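Local coordinates for capsular polysaccharide biosynthesis protein (Burkholderia pseudomallei, PDB 4BQN), which binds coenzyme A and is probably an acetyltransferase that takes part in building the capsular polysaccharide of this bacterium, at residues A[235-240]-A[261-266]; A[29-34]-A[218-223]; A[20-25]-A[229-234]; A[44-49]-A[74-79]. The protein carries 1 engineered substitution. All coordinates share one frame; numbering follows the deposited sequence. Where two conformers were deposited one is given.

Contact 1 (A[235-240]-A[261-266])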
# COMPACT_ATOMS: atom_id res chain seq x y z
N ASP A 235 -0.84 -10.57 -2.84
CA ASP A 235 -1.83 -11.29 -2.03
C ASP A 235 -1.23 -12.06 -0.84
O ASP A 235 -1.94 -12.84 -0.21
CB ASP A 235 -2.63 -12.27 -2.91
CG ASP A 235 -1.80 -13.44 -3.39
OD1 ASP A 235 -0.57 -13.31 -3.52
OD2 ASP A 235 -2.40 -14.50 -3.67
N VAL A 236 0.04 -11.82 -0.53
CA VAL A 236 0.72 -12.53 0.56
C VAL A 236 -0.03 -12.43 1.90
O VAL A 236 -0.20 -13.45 2.61
CB VAL A 236 2.20 -12.05 0.73
CG1 VAL A 236 2.33 -10.53 0.90
CG2 VAL A 236 2.88 -12.76 1.89
N THR A 237 -0.50 -11.23 2.23
CA THR A 237 -1.08 -10.95 3.53
C THR A 237 -2.43 -10.27 3.36
O THR A 237 -2.59 -9.35 2.55
CB THR A 237 -0.09 -10.11 4.36
OG1 THR A 237 1.00 -10.97 4.71
CG2 THR A 237 -0.72 -9.54 5.63
N LYS A 238 -3.42 -10.74 4.12
CA LYS A 238 -4.79 -10.26 3.95
C LYS A 238 -5.33 -9.89 5.32
O LYS A 238 -5.60 -10.77 6.14
CB LYS A 238 -5.66 -11.31 3.26
CG LYS A 238 -5.14 -11.73 1.88
CD LYS A 238 -5.99 -12.79 1.18
CE LYS A 238 -5.40 -13.12 -0.19
NZ LYS A 238 -6.10 -14.24 -0.88
N MET A 239 -5.43 -8.59 5.56
CA MET A 239 -5.97 -8.09 6.83
C MET A 239 -7.47 -8.32 6.89
O MET A 239 -8.16 -8.22 5.87
CB MET A 239 -5.63 -6.62 7.03
CG MET A 239 -4.15 -6.34 7.26
SD MET A 239 -3.57 -6.98 8.84
CE MET A 239 -2.34 -8.16 8.35
N SER A 240 -7.96 -8.64 8.08
CA SER A 240 -9.38 -8.87 8.29
C SER A 240 -10.08 -7.61 8.81
O SER A 240 -9.55 -6.92 9.67
CB SER A 240 -9.54 -10.00 9.29
OG SER A 240 -10.91 -10.24 9.53
N GLN A 261 -4.87 -13.66 6.80
CA GLN A 261 -3.80 -14.39 6.15
C GLN A 261 -2.53 -13.58 6.35
O GLN A 261 -2.49 -12.38 6.08
CB GLN A 261 -4.07 -14.59 4.66
CG GLN A 261 -2.95 -15.28 3.90
CD GLN A 261 -3.34 -15.65 2.49
OE1 GLN A 261 -4.26 -16.44 2.29
NE2 GLN A 261 -2.66 -15.07 1.51
N VAL A 262 -1.48 -14.24 6.83
CA VAL A 262 -0.20 -13.58 7.05
C VAL A 262 0.89 -14.46 6.45
O VAL A 262 1.02 -15.64 6.81
CB VAL A 262 0.04 -13.26 8.54
CG1 VAL A 262 -0.71 -11.99 8.95
CG2 VAL A 262 -0.36 -14.43 9.44
N LEU A 263 1.66 -13.90 5.53
CA LEU A 263 2.72 -14.65 4.82
C LEU A 263 2.17 -15.98 4.27
O LEU A 263 2.77 -17.04 4.44
CB LEU A 263 3.95 -14.87 5.73
CG LEU A 263 4.53 -13.62 6.39
CD1 LEU A 263 5.65 -13.98 7.36
CD2 LEU A 263 4.99 -12.60 5.36
N TYR A 264 1.00 -15.90 3.64
CA TYR A 264 0.31 -17.02 2.98
C TYR A 264 -0.24 -18.09 3.93
O TYR A 264 -0.68 -19.14 3.47
CB TYR A 264 1.17 -17.66 1.88
CG TYR A 264 1.31 -16.78 0.66
CD1 TYR A 264 0.22 -16.56 -0.20
CD2 TYR A 264 2.52 -16.15 0.37
CE1 TYR A 264 0.34 -15.73 -1.31
CE2 TYR A 264 2.65 -15.33 -0.75
CZ TYR A 264 1.57 -15.13 -1.58
OH TYR A 264 1.71 -14.31 -2.68
N LYS A 265 -0.21 -17.81 5.23
CA LYS A 265 -0.77 -18.72 6.23
C LYS A 265 -2.02 -18.12 6.87
O LYS A 265 -2.06 -16.93 7.17
CB LYS A 265 0.26 -19.03 7.32
CG LYS A 265 1.61 -19.53 6.82
CD LYS A 265 1.49 -20.82 6.02
CE LYS A 265 2.85 -21.26 5.49
NZ LYS A 265 2.73 -22.31 4.44
N LYS A 266 -3.03 -18.95 7.10
CA LYS A 266 -4.24 -18.48 7.76
C LYS A 266 -4.05 -18.47 9.27
O LYS A 266 -3.42 -19.37 9.85
CB LYS A 266 -5.46 -19.33 7.37
CG LYS A 266 -5.79 -19.31 5.88
CD LYS A 266 -6.14 -17.91 5.36
CE LYS A 266 -6.79 -17.95 3.99
NZ LYS A 266 -5.89 -18.46 2.91
O HOH W 1 -3.47 -15.72 -1.21
O HOH W 2 2.52 -11.14 -2.52
O HOH W 3 -6.28 -16.47 0.51

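Contact 2 (A[29-34]-A[218-223])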
# COMPACT_ATOMS: atom_id res chain seq x y z
N PHE A 29 0.37 -4.51 -24.83
CA PHE A 29 1.52 -3.88 -24.18
C PHE A 29 2.79 -4.70 -24.43
O PHE A 29 3.84 -4.15 -24.81
CB PHE A 29 1.28 -3.72 -22.67
CG PHE A 29 2.41 -3.03 -21.96
CD1 PHE A 29 2.45 -1.64 -21.85
CD2 PHE A 29 3.44 -3.78 -21.42
CE1 PHE A 29 3.50 -1.02 -21.20
CE2 PHE A 29 4.49 -3.17 -20.77
CZ PHE A 29 4.53 -1.79 -20.66
N ALA A 30 2.70 -6.01 -24.23
CA ALA A 30 3.86 -6.90 -24.35
C ALA A 30 4.40 -6.98 -25.79
O ALA A 30 5.57 -7.28 -25.99
CB ALA A 30 3.54 -8.29 -23.82
N ARG A 31 3.55 -6.69 -26.77
CA ARG A 31 3.96 -6.60 -28.17
C ARG A 31 5.00 -5.48 -28.36
O ARG A 31 5.91 -5.60 -29.18
CB ARG A 31 2.73 -6.36 -29.07
CG ARG A 31 3.00 -6.16 -30.55
CD ARG A 31 1.79 -5.56 -31.25
NE ARG A 31 1.53 -4.20 -30.79
CZ ARG A 31 0.36 -3.58 -30.84
NH1 ARG A 31 -0.71 -4.19 -31.35
NH2 ARG A 31 0.25 -2.34 -30.37
N ASP A 32 4.85 -4.40 -27.60
CA ASP A 32 5.61 -3.17 -27.81
C ASP A 32 6.76 -2.94 -26.83
O ASP A 32 7.67 -2.17 -27.14
CB ASP A 32 4.68 -1.94 -27.74
CG ASP A 32 3.62 -1.95 -28.83
OD1 ASP A 32 3.86 -2.52 -29.92
OD2 ASP A 32 2.53 -1.37 -28.60
N TRP A 33 6.69 -3.57 -25.66
CA TRP A 33 7.58 -3.21 -24.55
C TRP A 33 8.25 -4.42 -23.94
O TRP A 33 7.60 -5.45 -23.72
CB TRP A 33 6.78 -2.50 -23.46
CG TRP A 33 6.18 -1.22 -23.90
CD1 TRP A 33 4.90 -1.01 -24.36
CD2 TRP A 33 6.83 0.06 -23.93
NE1 TRP A 33 4.72 0.32 -24.67
CE2 TRP A 33 5.89 0.99 -24.44
CE3 TRP A 33 8.12 0.50 -23.61
CZ2 TRP A 33 6.20 2.35 -24.59
CZ3 TRP A 33 8.43 1.84 -23.76
CH2 TRP A 33 7.47 2.76 -24.26
N GLU A 34 9.55 -4.27 -23.68
CA GLU A 34 10.32 -5.29 -22.98
C GLU A 34 10.80 -4.75 -21.64
O GLU A 34 11.40 -3.66 -21.56
CB GLU A 34 11.51 -5.79 -23.82
CG GLU A 34 12.30 -6.90 -23.14
CD GLU A 34 13.53 -7.36 -23.91
OE1 GLU A 34 13.73 -6.95 -25.07
OE2 GLU A 34 14.31 -8.16 -23.34
N LEU A 218 0.25 6.10 -21.96
CA LEU A 218 1.15 5.77 -23.06
C LEU A 218 0.52 5.89 -24.45
O LEU A 218 1.21 5.77 -25.46
CB LEU A 218 1.70 4.36 -22.86
CG LEU A 218 2.62 4.20 -21.65
CD1 LEU A 218 2.93 2.73 -21.47
CD2 LEU A 218 3.91 5.00 -21.84
N GLY A 219 -0.79 6.15 -24.51
CA GLY A 219 -1.48 6.35 -25.79
C GLY A 219 -2.24 5.17 -26.32
O GLY A 219 -2.76 5.23 -27.43
N TYR A 220 -2.34 4.08 -25.55
CA TYR A 220 -3.21 2.97 -25.94
C TYR A 220 -4.67 3.37 -25.78
O TYR A 220 -4.98 4.24 -24.97
CB TYR A 220 -2.91 1.72 -25.11
CG TYR A 220 -1.54 1.14 -25.37
CD1 TYR A 220 -1.31 0.32 -26.47
CD2 TYR A 220 -0.47 1.42 -24.52
CE1 TYR A 220 -0.05 -0.18 -26.74
CE2 TYR A 220 0.79 0.90 -24.76
CZ TYR A 220 0.99 0.10 -25.87
OH TYR A 220 2.25 -0.41 -26.12
N THR A 221 -5.56 2.74 -26.55
CA THR A 221 -7.01 2.90 -26.46
C THR A 221 -7.57 2.03 -25.34
O THR A 221 -6.91 1.08 -24.92
CB THR A 221 -7.70 2.45 -27.77
OG1 THR A 221 -7.53 1.03 -27.95
CG2 THR A 221 -7.14 3.18 -28.98
N TYR A 222 -8.79 2.31 -24.90
CA TYR A 222 -9.47 1.47 -23.92
C TYR A 222 -9.56 0.02 -24.40
O TYR A 222 -9.35 -0.91 -23.60
CB TYR A 222 -10.86 2.04 -23.59
CG TYR A 222 -10.76 3.26 -22.70
CD1 TYR A 222 -10.57 4.54 -23.24
CD2 TYR A 222 -10.82 3.13 -21.32
CE1 TYR A 222 -10.45 5.65 -22.41
CE2 TYR A 222 -10.70 4.22 -20.49
CZ TYR A 222 -10.51 5.47 -21.03
OH TYR A 222 -10.40 6.53 -20.17
N SER A 223 -9.81 -0.16 -25.70
CA SER A 223 -9.98 -1.49 -26.28
C SER A 223 -8.68 -2.31 -26.36
O SER A 223 -8.73 -3.53 -26.50
CB SER A 223 -10.64 -1.40 -27.65
OG SER A 223 -9.86 -0.63 -28.55

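Contact 3 (A[20-25]-A[229-234])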
# COMPACT_ATOMS: atom_id res chain seq x y z
N ALA A 20 4.68 -4.06 -13.17
CA ALA A 20 5.35 -4.62 -14.33
C ALA A 20 4.76 -5.98 -14.72
O ALA A 20 4.55 -6.27 -15.90
CB ALA A 20 6.84 -4.74 -14.07
N LYS A 21 4.50 -6.83 -13.72
CA LYS A 21 3.92 -8.14 -13.96
C LYS A 21 2.55 -7.98 -14.63
O LYS A 21 2.22 -8.70 -15.59
CB LYS A 21 3.81 -8.92 -12.64
CG LYS A 21 3.47 -10.39 -12.78
CD LYS A 21 4.66 -11.24 -13.22
CE LYS A 21 5.60 -11.56 -12.06
NZ LYS A 21 6.76 -12.36 -12.53
N MET A 22 1.75 -7.05 -14.13
CA MET A 22 0.42 -6.84 -14.68
C MET A 22 0.50 -6.33 -16.11
O MET A 22 -0.17 -6.87 -16.99
CB MET A 22 -0.37 -5.89 -13.77
CG MET A 22 -1.85 -5.78 -14.11
SD MET A 22 -2.72 -7.35 -13.98
CE MET A 22 -2.94 -7.49 -12.21
N LEU A 23 1.31 -5.30 -16.35
CA LEU A 23 1.48 -4.76 -17.71
C LEU A 23 1.95 -5.81 -18.71
O LEU A 23 1.41 -5.90 -19.82
CB LEU A 23 2.42 -3.57 -17.72
CG LEU A 23 1.83 -2.28 -17.11
CD1 LEU A 23 2.96 -1.30 -16.83
CD2 LEU A 23 0.76 -1.67 -18.02
N ASN A 24 2.91 -6.64 -18.30
CA ASN A 24 3.45 -7.68 -19.18
C ASN A 24 2.39 -8.71 -19.56
O ASN A 24 2.54 -9.39 -20.56
CB ASN A 24 4.63 -8.37 -18.50
CG ASN A 24 5.89 -7.54 -18.52
OD1 ASN A 24 5.96 -6.48 -19.16
ND2 ASN A 24 6.92 -8.02 -17.83
N SER A 25 1.33 -8.82 -18.76
CA SER A 25 0.25 -9.77 -19.04
C SER A 25 -0.78 -9.27 -20.07
O SER A 25 -1.66 -10.03 -20.46
CB SER A 25 -0.46 -10.19 -17.74
OG SER A 25 -1.47 -9.26 -17.35
N GLN A 229 -6.49 -12.21 -15.71
CA GLN A 229 -7.39 -12.08 -14.55
C GLN A 229 -6.97 -12.93 -13.35
O GLN A 229 -7.49 -12.75 -12.26
CB GLN A 229 -8.83 -12.45 -14.94
CG GLN A 229 -9.39 -11.63 -16.09
CD GLN A 229 -9.49 -10.15 -15.75
OE1 GLN A 229 -10.16 -9.76 -14.78
NE2 GLN A 229 -8.83 -9.32 -16.55
N ASN A 230 -6.04 -13.86 -13.56
CA ASN A 230 -5.57 -14.71 -12.46
C ASN A 230 -4.43 -14.11 -11.66
O ASN A 230 -4.10 -14.61 -10.58
CB ASN A 230 -5.18 -16.09 -12.97
CG ASN A 230 -6.34 -16.83 -13.62
OD1 ASN A 230 -7.44 -16.91 -13.06
ND2 ASN A 230 -6.10 -17.37 -14.81
N LEU A 231 -3.81 -13.05 -12.17
CA LEU A 231 -2.69 -12.44 -11.48
C LEU A 231 -3.16 -11.65 -10.27
O LEU A 231 -4.07 -10.83 -10.38
CB LEU A 231 -1.93 -11.51 -12.43
CG LEU A 231 -1.04 -12.11 -13.52
CD1 LEU A 231 -0.32 -10.95 -14.19
CD2 LEU A 231 -0.05 -13.11 -12.95
N ASP A 232 -2.55 -11.88 -9.12
CA ASP A 232 -2.90 -11.17 -7.89
C ASP A 232 -1.59 -11.03 -7.11
O ASP A 232 -1.35 -11.76 -6.13
CB ASP A 232 -3.96 -11.96 -7.13
CG ASP A 232 -4.68 -11.15 -6.07
OD1 ASP A 232 -4.46 -9.93 -5.94
OD2 ASP A 232 -5.50 -11.76 -5.35
N PRO A 233 -0.71 -10.12 -7.58
CA PRO A 233 0.70 -10.21 -7.16
C PRO A 233 0.99 -9.84 -5.71
O PRO A 233 2.02 -10.24 -5.19
CB PRO A 233 1.43 -9.24 -8.09
CG PRO A 233 0.50 -8.93 -9.19
CD PRO A 233 -0.90 -9.16 -8.69
N LEU A 234 0.09 -9.10 -5.06
CA LEU A 234 0.33 -8.63 -3.69
C LEU A 234 -0.64 -9.27 -2.70
O LEU A 234 -1.17 -8.60 -1.82
CB LEU A 234 0.26 -7.10 -3.64
CG LEU A 234 1.32 -6.42 -4.51
CD1 LEU A 234 1.09 -4.93 -4.52
CD2 LEU A 234 2.73 -6.71 -4.02

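Contact 4 (A[44-49]-A[74-79])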
# COMPACT_ATOMS: atom_id res chain seq x y z
N ALA A 44 16.63 -2.78 -3.03
CA ALA A 44 17.81 -2.57 -3.88
C ALA A 44 19.05 -2.34 -3.03
O ALA A 44 19.02 -1.55 -2.09
CB ALA A 44 17.61 -1.38 -4.81
N SER A 45 20.14 -3.02 -3.37
CA SER A 45 21.41 -2.74 -2.71
C SER A 45 22.07 -1.54 -3.38
O SER A 45 21.68 -1.12 -4.48
CB SER A 45 22.34 -3.94 -2.82
OG SER A 45 22.75 -4.07 -4.18
N GLU A 46 23.10 -1.00 -2.74
CA GLU A 46 23.83 0.10 -3.33
C GLU A 46 24.49 -0.30 -4.64
O GLU A 46 24.47 0.47 -5.60
CB GLU A 46 24.85 0.66 -2.35
CG GLU A 46 25.41 1.99 -2.79
CD GLU A 46 26.32 2.60 -1.74
OE1 GLU A 46 26.48 2.01 -0.65
OE2 GLU A 46 26.85 3.69 -2.02
N GLU A 47 25.03 -1.51 -4.68
CA GLU A 47 25.66 -1.99 -5.90
C GLU A 47 24.62 -2.07 -7.02
O GLU A 47 24.88 -1.67 -8.16
CB GLU A 47 26.33 -3.35 -5.65
CG GLU A 47 27.60 -3.28 -4.80
CD GLU A 47 27.35 -2.93 -3.34
OE1 GLU A 47 26.28 -3.29 -2.79
OE2 GLU A 47 28.24 -2.30 -2.73
N GLN A 48 23.42 -2.56 -6.69
CA GLN A 48 22.36 -2.67 -7.70
C GLN A 48 21.89 -1.32 -8.19
O GLN A 48 21.74 -1.11 -9.41
CB GLN A 48 21.18 -3.47 -7.16
CG GLN A 48 21.49 -4.95 -7.03
CD GLN A 48 20.50 -5.71 -6.19
OE1 GLN A 48 19.75 -5.14 -5.40
NE2 GLN A 48 20.51 -7.03 -6.34
N ILE A 49 21.66 -0.40 -7.27
CA ILE A 49 21.16 0.92 -7.67
C ILE A 49 22.19 1.71 -8.47
O ILE A 49 21.83 2.44 -9.42
CB ILE A 49 20.55 1.71 -6.48
CG1 ILE A 49 19.41 2.60 -6.97
CG2 ILE A 49 21.61 2.49 -5.71
CD1 ILE A 49 18.14 1.84 -7.31
N GLY A 74 18.45 7.72 1.00
CA GLY A 74 19.53 8.49 0.39
C GLY A 74 19.21 8.88 -1.04
O GLY A 74 18.33 8.30 -1.68
N GLU A 75 19.97 9.84 -1.56
CA GLU A 75 19.77 10.32 -2.92
C GLU A 75 19.74 9.22 -3.98
O GLU A 75 18.95 9.32 -4.92
CB GLU A 75 20.87 11.33 -3.27
CG GLU A 75 20.67 11.99 -4.63
CD GLU A 75 21.74 13.00 -4.96
OE1 GLU A 75 22.92 12.74 -4.65
OE2 GLU A 75 21.39 14.04 -5.55
N LYS A 76 20.58 8.20 -3.84
CA LYS A 76 20.72 7.18 -4.90
C LYS A 76 19.42 6.43 -5.19
O LYS A 76 19.26 5.92 -6.30
CB LYS A 76 21.83 6.18 -4.56
CG LYS A 76 23.23 6.75 -4.59
CD LYS A 76 24.25 5.66 -4.32
CE LYS A 76 25.66 6.16 -4.54
NZ LYS A 76 26.59 5.01 -4.46
N TYR A 77 18.53 6.34 -4.20
CA TYR A 77 17.28 5.59 -4.33
C TYR A 77 16.10 6.51 -4.64
O TYR A 77 14.98 6.04 -4.82
CB TYR A 77 16.99 4.81 -3.04
CG TYR A 77 18.15 3.92 -2.65
CD1 TYR A 77 18.28 2.65 -3.21
CD2 TYR A 77 19.13 4.36 -1.77
CE1 TYR A 77 19.35 1.83 -2.88
CE2 TYR A 77 20.21 3.56 -1.44
CZ TYR A 77 20.30 2.29 -2.00
OH TYR A 77 21.36 1.46 -1.70
N SER A 78 16.35 7.82 -4.67
CA SER A 78 15.27 8.79 -4.86
C SER A 78 14.80 8.85 -6.31
O SER A 78 15.60 8.70 -7.25
CB SER A 78 15.68 10.17 -4.35
OG SER A 78 16.65 10.76 -5.22
N SER A 79 13.50 9.07 -6.51
CA SER A 79 12.97 9.11 -7.86
C SER A 79 13.54 10.27 -8.69
O SER A 79 13.80 10.10 -9.88
CB SER A 79 11.44 9.13 -7.85
OG SER A 79 10.94 10.16 -7.01
O HOH W 4 21.47 5.35 -8.17

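Contact 1 (A[235-240]-A[261-266])
The carbonyl oxygen of Val236 is gripped twice by the hairpin. Tyr264 N reaches Val236 O at 2.9 Å in the carbonyl plane, and Gln261 NE2 comes in from above that plane at 3.1 Å. The Tyr264 ring lies across Val236, whose CA sits 3.6 Å from the ring centroid in a CH-pi contact, while CB touches CE2. At the ring's tip Tyr264 OH donates to Asp235 OD1 at 2.6 Å, with carboxylate and ring planes 76° apart. Deeper in, Thr237 OG1, beside its own backbone N, takes the N-H of Leu263 at 3.1 Å along a nearly straight line (172°). Lys238 and Gln261 form an antiparallel hydrogen-bonded pair, Lys238 N to Gln261 O being 2.7 Å, and their extended side chains run side by side in the same direction. One water joins Asp235 OD2, Lys238 NZ and Gln261 NE2, another Lys238 NZ and Gln261 OE1. Gln261 OE1 also accepts from Lys266 NZ at 2.7 Å, so both ends of the amide are fixed. Tyr272 of helix 269-281 packs on Met239 and Val262. The arrangement is that of a beta-hairpin closed by a two-residue type I' turn, Val262 to Lys265, receiving a loop along its edge.

Contact 2 (A[29-34]-A[218-223])
Tyr220 and Asp32 meet tip to tip, the ring and the carboxylate nearly coplanar at 14°. Tyr220 OH donates to Asp32 OD2 at 2.7 Å, meeting the anti lone pair of OD2, the one turned away from the other oxygen. The syn lone pair of Asp32 OD2 is taken by Arg31 NH2 at 3.0 Å, while Arg31 NE bonds Asp32 OD1, so the guanidinium holds the carboxylate side-on as a salt bridge between sequence neighbours. Two donors on OD2 and one on OD1 fix the rotation of the carboxylate, and the adjacent positive charge probably keeps it ionised. Trp33 comes to the phenol obliquely; Trp33 NE1 lies 3.0 Å from Tyr220 OH, a weak bond bent to 124°. Here a Schellman motif ends helix 204-217: Gly219, with positive phi, turns the chain so that Leu218 and Tyr220 both direct their side chains to the place where helix 27-32 passes into strand 33-35, an outermost strand of the parallel sheet. Leu218 brings CD1 to the edge of the Phe29 ring, 3.8 Å from Phe29 CE1. Phe29, with CG anti to its backbone N (chi1 -178°), offers one ring face to Trp33 CD1, which stands 3.4 Å above the plane. Met215 of helix 204-217 packs against both Phe29 and Tyr220, and Leu62 of strand 62-65 lies against Trp33 and Leu218.

Contact 3 (A[20-25]-A[229-234])
Leu231 carries this contact, its side chain directed at the end of helix 15-24. With CG anti to the carbonyl carbon (chi1 -75°) and an anti second torsion, it sends CD1 onto the last turn, 3.6 Å from Ser25 CB and 3.7 Å from Lys21 O. Lys21 starts toward the loop, CG 4.1 Å from Leu231 CD1, then bends at chi2 and chi3 and carries its amine away, so its aliphatic root does the touching. Met22 CG is anti to its backbone N (chi1 -170°) and the chain folds at chi2 and chi3; it slides past Leu231 in the opposite direction until Met22 CE stands 4.2 Å from Leu231 CB and 4.4 Å from Pro233 CD. Ser25 OG takes the crowded position between N and the carbonyl carbon (chi1 84°), where it donates to a lone pair of Met22 O at 2.7 Å; Ser25 N shares that acceptor. Ser25 OG in turn accepts from Asp228 N, just before 229-234. Met207, Arg208 and Ala211 of helix 204-217 pack on Met22. No hydrogen bond joins 20-25 to 229-234, so between them the fit rests on van der Waals contact, mostly of apolar groups; a directional tie comes from neighbouring Asp228.

Contact 4 (A[44-49]-A[74-79])
A capping box opens helix 46-56 here: Ser45 OG accepts from Gln48 N, and Ser45 N donates to Gln48 OE1, each at 3.0 Å. Against this first turn packs the short 3-10 segment 75-77, which joins helix 70-73 to helix 79-83, and the close fit is made by Tyr77. Its CG is anti to the carbonyl carbon (chi1 -55°), so the ring reaches across to the cap, where Tyr77 CE1 lies 3.7 Å from Ile49 CG2 and 3.5 Å from Ala44 O. Tyr77 OH ends beside the start of the helix, 3.2 Å from Glu46 N, but the angle is too poor for a hydrogen bond. Ile49 crosses the ring obliquely, its chi1 of -148° well off a staggered value, and sets CG1 3.4 Å from Lys76 O. Arg73 makes a cation-pi contact with Tyr77 and also binds Ala44 O, joining the two sides of the buried part. Toward solvent the contact thins to long polar chains. Glu46 and Lys76, both extended beyond CG, cross obliquely in a salt bridge; Asp50 is a second acidic partner of the same amine, so two carboxylates probably share in balancing the lysine charge. One water donates to both Ile49 O and Lys76 O, bridging the backbones. In the Glu46 bridge, Lys76 NZ meets Glu46 OE2 on its anti lone pair at 2.8 Å.

In the fold
Contacts 2 and 3 are neighbours, their centres 15 Å apart, and touch where Phe29 packs on the end of helix 15-24, the helix that precedes 27-32. Along the chain contact 3 closes a loop that holds contact 2, which in turn encloses contact 4; contact 1 follows in series, its segment 235-240 continuing directly from 229-234. The long connection from helix 204-217 to strand 260-262 therefore supplies one side of contacts 1, 2 and 3, running from the edge of the parallel sheet to the hairpin. Contact 4 stands apart, 25 to 29 Å from the other centres. The side chains of Val236, Pro233 and Tyr77 in contacts 1, 3 and 4 lie about 9 to 10 Å from the bound coenzyme A, whereas contact 2 lies away from it.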